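Local coordinates for cellulosomal scaffoldin adaptor protein B (Acetivibrio cellulolyticus, PDB 4U3S), which probably binds dockerin-bearing partners through this third type II cohesin domain, as one part of a longer cellulosome scaffold protein, at residues T6-K11 / T23-K28; G66-N71 / G111-V116. All coordinates share one frame; numbering follows the deposited sequence.

Overall arrangement
Both contacts reach the same mixed beta sheet of the cohesin domain, with centres about 10 Å apart. Interaction 1 pairs strand 4-9 with strand 19-27 as a hairpin; interaction 2 sets the loop of residues 66-71 against strand 111-120, the neighbour of strand 19-27 on its other edge. They meet directly: Val24 O lies 2.8 Å from Val113 N and Val24 N 2.8 Å from Ala114 O, both probable hydrogen bonds. Methyl packing adds to this, with Thr23 CG2 3.4 Å from Thr112 CG2. Residues 23-28 are therefore flanked by 6-11 and 111-116, and the loop of residues 66-71 packs on 111-116.

Interaction 1 (T6-K11 / T23-K28); sequences TMNFDK and TVKINK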
loop_
_atom_site.group_PDB
_atom_site.type_symbol
_atom_site.label_atom_id
_atom_site.label_comp_id
_atom_site.label_asym_id
_atom_site.label_seq_id
_atom_site.Cartn_x
_atom_site.Cartn_y
_atom_site.Cartn_z
ATOM N N THR A 6 -19.860 -5.714 0.042
ATOM C CA THR A 6 -20.130 -7.060 0.511
ATOM C C THR A 6 -19.313 -8.031 -0.323
ATOM O O THR A 6 -18.638 -7.624 -1.285
ATOM C CB THR A 6 -21.640 -7.377 0.435
ATOM O OG1 THR A 6 -21.943 -8.546 1.211
ATOM C CG2 THR A 6 -22.099 -7.567 -1.006
ATOM N N MET A 7 -19.339 -9.286 0.086
ATOM C CA MET A 7 -18.888 -10.405 -0.768
ATOM C C MET A 7 -20.036 -11.393 -0.963
ATOM O O MET A 7 -20.768 -11.713 -0.022
ATOM C CB MET A 7 -17.716 -11.142 -0.128
ATOM C CG MET A 7 -16.369 -10.551 -0.378
ATOM S SD MET A 7 -15.048 -11.563 0.346
ATOM C CE MET A 7 -15.148 -11.101 2.089
ATOM N N ASN A 8 -20.176 -11.867 -2.189
ATOM C CA ASN A 8 -21.152 -12.895 -2.546
ATOM C C ASN A 8 -20.384 -14.065 -3.121
ATOM O O ASN A 8 -19.503 -13.864 -3.956
ATOM C CB ASN A 8 -22.112 -12.363 -3.616
ATOM C CG ASN A 8 -22.847 -11.116 -3.168
ATOM O OD1 ASN A 8 -22.906 -10.114 -3.889
ATOM N ND2 ASN A 8 -23.371 -11.156 -1.962
ATOM N N PHE A 9 -20.743 -15.272 -2.679
ATOM C CA PHE A 9 -20.182 -16.499 -3.220
ATOM C C PHE A 9 -21.121 -17.061 -4.280
ATOM O O PHE A 9 -22.326 -17.054 -4.089
ATOM C CB PHE A 9 -20.024 -17.560 -2.126
ATOM C CG PHE A 9 -19.223 -17.109 -0.926
ATOM C CD1 PHE A 9 -18.005 -16.491 -1.080
ATOM C CD2 PHE A 9 -19.687 -17.358 0.365
ATOM C CE1 PHE A 9 -17.250 -16.100 0.024
ATOM C CE2 PHE A 9 -18.954 -16.961 1.472
ATOM C CZ PHE A 9 -17.730 -16.332 1.303
ATOM N N ASP A 10 -20.585 -17.579 -5.381
ATOM C CA ASP A 10 -21.440 -18.264 -6.369
ATOM C C ASP A 10 -22.003 -19.556 -5.788
ATOM O O ASP A 10 -23.075 -20.024 -6.211
ATOM C CB ASP A 10 -20.739 -18.524 -7.716
ATOM C CG ASP A 10 -19.495 -19.410 -7.608
ATOM O OD1 ASP A 10 -19.020 -19.687 -6.491
ATOM O OD2 ASP A 10 -18.978 -19.813 -8.676
ATOM N N LYS A 11 -21.281 -20.131 -4.830
ATOM C CA LYS A 11 -21.693 -21.360 -4.149
ATOM C C LYS A 11 -21.279 -21.265 -2.696
ATOM O O LYS A 11 -20.171 -20.815 -2.397
ATOM C CB LYS A 11 -21.000 -22.573 -4.772
ATOM C CG LYS A 11 -21.128 -22.679 -6.282
ATOM C CD LYS A 11 -20.237 -23.781 -6.829
ATOM C CE LYS A 11 -20.053 -23.672 -8.336
ATOM N NZ LYS A 11 -18.809 -24.363 -8.803
ATOM N N THR A 23 -17.127 -12.838 -4.970
ATOM C CA THR A 23 -17.182 -11.558 -5.654
ATOM C C THR A 23 -17.366 -10.415 -4.659
ATOM O O THR A 23 -18.325 -10.405 -3.868
ATOM C CB THR A 23 -18.327 -11.502 -6.678
ATOM O OG1 THR A 23 -18.085 -12.452 -7.721
ATOM C CG2 THR A 23 -18.399 -10.118 -7.293
ATOM N N VAL A 24 -16.461 -9.452 -4.726
ATOM C CA VAL A 24 -16.614 -8.207 -3.965
ATOM C C VAL A 24 -17.496 -7.263 -4.769
ATOM O O VAL A 24 -17.193 -6.975 -5.926
ATOM C CB VAL A 24 -15.264 -7.541 -3.682
ATOM C CG1 VAL A 24 -15.475 -6.319 -2.796
ATOM C CG2 VAL A 24 -14.331 -8.537 -3.014
ATOM N N LYS A 25 -18.542 -6.759 -4.122
ATOM C CA LYS A 25 -19.606 -6.007 -4.781
ATOM C C LYS A 25 -19.882 -4.746 -3.965
ATOM O O LYS A 25 -19.862 -4.775 -2.725
ATOM C CB LYS A 25 -20.864 -6.859 -4.867
ATOM C CG LYS A 25 -21.982 -6.222 -5.657
ATOM C CD LYS A 25 -23.349 -6.644 -5.139
ATOM C CE LYS A 25 -24.468 -5.952 -5.910
ATOM N NZ LYS A 25 -24.436 -4.460 -5.799
ATOM N N ILE A 26 -20.067 -3.625 -4.649
ATOM C CA ILE A 26 -20.513 -2.381 -3.988
ATOM C C ILE A 26 -21.904 -1.963 -4.445
ATOM O O ILE A 26 -22.392 -2.332 -5.535
ATOM C CB ILE A 26 -19.521 -1.200 -4.134
ATOM C CG1 ILE A 26 -19.423 -0.741 -5.588
ATOM C CG2 ILE A 26 -18.127 -1.607 -3.637
ATOM C CD1 ILE A 26 -18.605 0.516 -5.806
ATOM N N ASN A 27 -22.568 -1.215 -3.582
ATOM C CA ASN A 27 -23.884 -0.682 -3.890
ATOM C C ASN A 27 -23.905 0.755 -3.472
ATOM O O ASN A 27 -23.619 1.084 -2.316
ATOM C CB ASN A 27 -24.992 -1.436 -3.169
ATOM C CG ASN A 27 -26.359 -1.067 -3.699
ATOM O OD1 ASN A 27 -26.634 -1.280 -4.868
ATOM N ND2 ASN A 27 -27.178 -0.460 -2.876
ATOM N N LYS A 28 -24.245 1.613 -4.427
ATOM C CA LYS A 28 -24.451 3.049 -4.187
ATOM C C LYS A 28 -23.301 3.771 -3.478
ATOM O O LYS A 28 -23.538 4.536 -2.540
ATOM C CB LYS A 28 -25.777 3.279 -3.438
ATOM C CG LYS A 28 -26.993 2.887 -4.261
ATOM C CD LYS A 28 -28.260 2.921 -3.429
ATOM C CE LYS A 28 -29.459 2.511 -4.265
ATOM N NZ LYS A 28 -29.905 3.616 -5.156
HETATM O O HOH W 1 -19.226 -14.872 -7.052
#
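Asn8 O is gripped by two donors: Thr23 N, 2.8 Å away in a nearly straight bond (175° at the hydrogen), and a water that donates to it over a longer 3.3 Å. The same water lies 2.8 Å from Thr23 OG1, which stands beside its own backbone N, anti to the carbonyl carbon (chi1 -65°), and thus on the flank where the water can join hydroxyl and carbonyl. Asn8 N returns a bond to Thr23 O, completing one hydrogen-bonded antiparallel pair. Thr6 and Lys25 form the next such pair through both their N-H and C=O groups. Between these lies the non-hydrogen-bonded pair Met7 and Val24, the pair with the shortest CA-CA distance, 4.5 Å between the CA atoms of Met7 and Val24. Here CA-H groups point at carbonyls, Met7 CA lying 3.2 Å from Thr23 O and Val24 CA approaching Thr6 O. On this face Met7 CG touches Val24 CG2 at 3.9 Å before the thioether chain bends away at chi3. The opposite face carries Thr6, Asn8, Thr23 and Lys25. Lys25 puts CG anti to its backbone N (chi1 -174°), and its aliphatic part runs past the amide of Asn8, whose OD1 lies 3.7 Å from Lys25 CD. Thr6 CG2 packs beside Lys25 CB, while Thr6 OG1 bonds to Ile160 O of the parallel strand on the far edge. The ammonium of Lys25 folds back to its own strand, NZ reaching Ile26 O at 3.0 Å from above the carbonyl plane. Strand 19-27 is also paired with strand 111-120 along its other edge. This is a beta hairpin of strands 4-9 and 19-27 within one sheet of the cohesin beta sandwich.

Interaction 2 (G66-N71 / G111-V116); sequences GELLVN and GTVAVV
A loop leaving strand 64-65 closes on the start of strand 111-120, where Thr112 meets Glu67 and Leu68 through both backbone and side chain. Glu67 N donates to Thr112 OG1 at 2.9 Å, and the Glu67 carboxylate answers across the pair: OE2 takes the Thr112 N-H at 2.9 Å on its anti lone pair. With CG between the backbone N and the carbonyl carbon (chi1 67°), the extended Glu67 chain crosses Thr112 at about a right angle and brings OE2 to that N-H. Leu68 N binds Thr112 O at 3.1 Å, nearly along the C=O axis. Just beyond, Val113 and Ala114 both face Val24 in a classic beta bulge of this cohesin sheet. A water bridges the loop to the bulge, accepting from Gly66 N and donating to Leu68 O and to Val113 O, each 2.7 Å away. Both glycines are sites of close approach: Gly66 CA lies 3.3 Å from Thr112 OG1, and Glu67 OE2 lies 3.2 Å from Gly111 CA. On the buried side Leu68 CD1 packs against Val113 CG1 at 4.0 Å, and Leu68 also touches Ile26 of strand 19-27.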
loop_
_atom_site.group_PDB
_atom_site.type_symbol
_atom_site.label_atom_id
_atom_site.label_comp_id
_atom_site.label_asym_id
_atom_site.label_seq_id
_atom_site.Cartn_x
_atom_site.Cartn_y
_atom_site.Cartn_z
ATOM N N GLY A 66 -13.979 -7.028 -11.861
ATOM C CA GLY A 66 -15.446 -7.002 -11.900
ATOM C C GLY A 66 -15.949 -6.116 -13.025
ATOM O O GLY A 66 -15.221 -5.836 -13.971
ATOM N N GLU A 67 -17.192 -5.653 -12.911
ATOM C CA GLU A 67 -17.777 -4.782 -13.935
ATOM C C GLU A 67 -17.316 -3.321 -13.812
ATOM O O GLU A 67 -17.343 -2.573 -14.797
ATOM C CB GLU A 67 -19.301 -4.881 -13.953
ATOM C CG GLU A 67 -20.034 -4.361 -12.763
ATOM C CD GLU A 67 -21.403 -5.015 -12.639
ATOM O OE1 GLU A 67 -22.128 -5.109 -13.660
ATOM O OE2 GLU A 67 -21.741 -5.471 -11.541
ATOM N N LEU A 68 -16.915 -2.912 -12.613
ATOM C CA LEU A 68 -16.393 -1.560 -12.407
ATOM C C LEU A 68 -14.863 -1.512 -12.500
ATOM O O LEU A 68 -14.195 -2.524 -12.378
ATOM C CB LEU A 68 -16.853 -1.027 -11.060
ATOM C CG LEU A 68 -18.346 -1.108 -10.756
ATOM C CD1 LEU A 68 -18.583 -0.364 -9.453
ATOM C CD2 LEU A 68 -19.242 -0.616 -11.885
ATOM N N LEU A 69 -14.333 -0.312 -12.718
ATOM C CA LEU A 69 -12.883 -0.037 -12.768
ATOM C C LEU A 69 -12.202 -0.658 -13.979
ATOM O O LEU A 69 -11.006 -0.947 -13.924
ATOM C CB LEU A 69 -12.171 -0.427 -11.468
ATOM C CG LEU A 69 -12.783 0.094 -10.178
ATOM C CD1 LEU A 69 -12.116 -0.457 -8.926
ATOM C CD2 LEU A 69 -12.799 1.630 -10.104
ATOM N N VAL A 70 -12.940 -0.821 -15.064
ATOM C CA VAL A 70 -12.361 -1.412 -16.280
ATOM C C VAL A 70 -12.325 -0.451 -17.470
ATOM O O VAL A 70 -11.936 -0.834 -18.576
ATOM C CB VAL A 70 -13.036 -2.756 -16.623
ATOM C CG1 VAL A 70 -12.702 -3.779 -15.534
ATOM C CG2 VAL A 70 -14.531 -2.600 -16.840
ATOM N N ASN A 71 -12.704 0.808 -17.256
ATOM C CA ASN A 71 -12.611 1.812 -18.324
ATOM C C ASN A 71 -11.171 2.265 -18.521
ATOM O O ASN A 71 -10.597 3.012 -17.684
ATOM C CB ASN A 71 -13.518 2.992 -18.004
ATOM C CG ASN A 71 -13.737 3.902 -19.184
ATOM O OD1 ASN A 71 -12.813 4.174 -19.950
ATOM N ND2 ASN A 71 -14.957 4.423 -19.312
ATOM N N GLY A 111 -21.899 -2.163 -8.464
ATOM C CA GLY A 111 -21.475 -3.309 -9.255
ATOM C C GLY A 111 -20.344 -4.082 -8.622
ATOM O O GLY A 111 -19.850 -3.748 -7.545
ATOM N N THR A 112 -19.938 -5.137 -9.308
ATOM C CA THR A 112 -18.827 -5.964 -8.828
ATOM C C THR A 112 -17.502 -5.280 -9.084
ATOM O O THR A 112 -17.338 -4.580 -10.073
ATOM C CB THR A 112 -18.847 -7.336 -9.487
ATOM O OG1 THR A 112 -18.606 -7.186 -10.886
ATOM C CG2 THR A 112 -20.185 -8.042 -9.282
ATOM N N VAL A 113 -16.554 -5.487 -8.172
ATOM C CA VAL A 113 -15.253 -4.818 -8.267
ATOM C C VAL A 113 -14.068 -5.761 -8.293
ATOM O O VAL A 113 -12.973 -5.389 -8.737
ATOM C CB VAL A 113 -15.038 -3.767 -7.189
ATOM C CG1 VAL A 113 -16.113 -2.700 -7.281
ATOM C CG2 VAL A 113 -14.915 -4.371 -5.788
ATOM N N ALA A 114 -14.272 -6.971 -7.795
ATOM C CA ALA A 114 -13.211 -7.956 -7.781
ATOM C C ALA A 114 -13.789 -9.339 -7.610
ATOM O O ALA A 114 -14.865 -9.523 -7.012
ATOM C CB ALA A 114 -12.257 -7.676 -6.648
ATOM N N VAL A 115 -13.050 -10.320 -8.110
ATOM C CA VAL A 115 -13.386 -11.723 -7.886
ATOM C C VAL A 115 -12.112 -12.458 -7.456
ATOM O O VAL A 115 -11.033 -12.258 -8.018
ATOM C CB VAL A 115 -14.015 -12.416 -9.123
ATOM C CG1 VAL A 115 -14.657 -13.733 -8.720
ATOM C CG2 VAL A 115 -15.074 -11.534 -9.776
ATOM N N VAL A 116 -12.254 -13.277 -6.422
ATOM C CA VAL A 116 -11.187 -14.160 -5.969
ATOM C C VAL A 116 -11.754 -15.566 -5.885
ATOM O O VAL A 116 -12.940 -15.774 -5.699
ATOM C CB VAL A 116 -10.515 -13.692 -4.637
ATOM C CG1 VAL A 116 -10.043 -12.248 -4.778
ATOM C CG2 VAL A 116 -11.439 -13.766 -3.459
HETATM O O HOH W 2 -12.806 -4.497 -11.270
#